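Side-chain contact in african horse sickness virus (serotype 4) VP7 (African horsesickness virus, PDB 1AHS), which forms the surface of the orbivirus core as a homotrimer bound to the inner protein VP3, this chain being its top domain: residues 26-29 and 30-34. Residues are numbered along the deposited sequence; the frame is centred on the assembly and turned at random.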
loop_
_atom_site.group_PDB
_atom_site.type_symbol
_atom_site.label_atom_id
_atom_site.label_comp_id
_atom_site.label_asym_id
_atom_site.label_seq_id
_atom_site.Cartn_x
_atom_site.Cartn_y
_atom_site.Cartn_z
ATOM N N GLY B 26 -8.257 -2.534 -10.427
ATOM C CA GLY B 26 -7.748 -1.174 -10.377
ATOM C C GLY B 26 -6.318 -1.222 -9.922
ATOM O O GLY B 26 -5.854 -2.259 -9.453
ATOM N N TYR B 27 -5.614 -0.111 -10.018
ATOM C CA TYR B 27 -4.227 -0.132 -9.629
ATOM C C TYR B 27 -4.039 0.446 -8.279
ATOM O O TYR B 27 -4.805 1.308 -7.868
ATOM C CB TYR B 27 -3.437 0.645 -10.648
ATOM C CG TYR B 27 -3.627 0.056 -12.019
ATOM C CD1 TYR B 27 -2.962 -1.110 -12.388
ATOM C CD2 TYR B 27 -4.472 0.658 -12.949
ATOM C CE1 TYR B 27 -3.122 -1.659 -13.641
ATOM C CE2 TYR B 27 -4.644 0.109 -14.227
ATOM C CZ TYR B 27 -3.960 -1.045 -14.558
ATOM O OH TYR B 27 -4.075 -1.565 -15.818
ATOM N N ILE B 28 -3.037 -0.061 -7.582
ATOM C CA ILE B 28 -2.690 0.416 -6.252
ATOM C C ILE B 28 -1.458 1.336 -6.365
ATOM O O ILE B 28 -1.355 2.361 -5.685
ATOM C CB ILE B 28 -2.372 -0.762 -5.333
ATOM C CG1 ILE B 28 -3.613 -1.636 -5.167
ATOM C CG2 ILE B 28 -1.945 -0.294 -3.998
ATOM C CD1 ILE B 28 -4.912 -0.891 -5.040
ATOM N N ASN B 29 -0.539 0.973 -7.254
ATOM C CA ASN B 29 0.677 1.731 -7.476
ATOM C C ASN B 29 1.353 1.160 -8.724
ATOM O O ASN B 29 0.745 0.380 -9.422
ATOM C CB ASN B 29 1.582 1.690 -6.229
ATOM C CG ASN B 29 2.279 0.341 -6.005
ATOM O OD1 ASN B 29 2.562 -0.392 -6.940
ATOM N ND2 ASN B 29 2.632 0.062 -4.757
ATOM N N SER B 30 2.585 1.557 -9.013
ATOM C CA SER B 30 3.323 1.075 -10.185
ATOM C C SER B 30 3.436 -0.397 -10.388
ATOM O O SER B 30 3.644 -0.816 -11.521
ATOM C CB SER B 30 4.752 1.558 -10.147
ATOM O OG SER B 30 4.698 2.926 -10.327
ATOM N N ASN B 31 3.450 -1.171 -9.311
ATOM C CA ASN B 31 3.625 -2.603 -9.436
ATOM C C ASN B 31 2.528 -3.532 -8.916
ATOM O O ASN B 31 2.580 -4.749 -9.131
ATOM C CB ASN B 31 4.980 -2.982 -8.834
ATOM C CG ASN B 31 6.127 -2.599 -9.742
ATOM O OD1 ASN B 31 6.349 -1.415 -9.973
ATOM N ND2 ASN B 31 6.844 -3.591 -10.294
ATOM N N ILE B 32 1.466 -2.949 -8.379
ATOM C CA ILE B 32 0.409 -3.727 -7.795
ATOM C C ILE B 32 -0.975 -3.369 -8.311
ATOM O O ILE B 32 -1.342 -2.196 -8.422
ATOM C CB ILE B 32 0.478 -3.559 -6.256
ATOM C CG1 ILE B 32 1.867 -3.927 -5.778
ATOM C CG2 ILE B 32 -0.506 -4.448 -5.556
ATOM C CD1 ILE B 32 1.981 -3.949 -4.296
ATOM N N ALA B 33 -1.761 -4.395 -8.586
ATOM C CA ALA B 33 -3.115 -4.218 -9.057
ATOM C C ALA B 33 -3.938 -5.179 -8.190
ATOM O O ALA B 33 -3.388 -6.147 -7.658
ATOM C CB ALA B 33 -3.188 -4.611 -10.524
ATOM N N GLU B 34 -5.226 -4.938 -8.024
ATOM C CA GLU B 34 -6.051 -5.832 -7.225
ATOM C C GLU B 34 -7.371 -6.045 -7.938
ATOM O O GLU B 34 -7.869 -5.129 -8.572
ATOM C CB GLU B 34 -6.378 -5.183 -5.875
ATOM C CG GLU B 34 -5.213 -5.065 -4.891
ATOM C CD GLU B 34 -5.595 -4.460 -3.537
ATOM O OE1 GLU B 34 -6.758 -4.013 -3.326
ATOM O OE2 GLU B 34 -4.701 -4.406 -2.662
#
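Asn29 turns its amide back into the hairpin bend, and OD1 accepts the backbone N-H of Asn31 at 2.6 Å, in the plane of the amide. That link, from an Asn side chain to the main-chain N two residues on, is an Asx turn. With chi1 at 73°, CG sits between the backbone N and the carbonyl carbon, which brings OD1 over the bend; a weak bond from Ile32 N reaches the same oxygen. ND2 of the amide lies beside the CG1 and CD1 end of Ile32, the two side chains crossing at a slant.

On this face of the hairpin Ile28 and Ile32 meet at their beta carbons, CB to CB 4.1 Å. Ile28 carries CG1 anti to its carbonyl carbon (chi1 -63°), and from there CG1 and CD1 cross the outer part of the Glu34 side chain at an angle, with Ile28 CG1 3.8 Å from Glu34 CG. The contact runs on to the carboxylate carbon of the extended Glu34 chain, equally near Ile28 CG1, and the carboxylate oxygens are held by Ser13 OG and Gly14 N.

The other face bears Tyr27 and Ala33, a non-hydrogen-bonded antiparallel pair; Tyr27 CD1 approaches the Ala33 methyl CB obliquely at 4.0 Å, while the phenol OH bonds to Leu48 O. Between the two faces, Gly26 and Glu34 exchange two backbone hydrogen bonds, and Ile32 O accepts Ile28 N at 2.9 Å plus a weak bond from Asn29 N.

The hairpin joins strand 23-27, outermost of its sheet within this chain, to strand 32-37, whose other edge pairs with strand 116-122; there Ile32 and Glu34 both touch Gln119. Its bend points into the trimer, where Ser30 N bonds to Glu121 of a second subunit and Ile32 packs on Asn29 of the third.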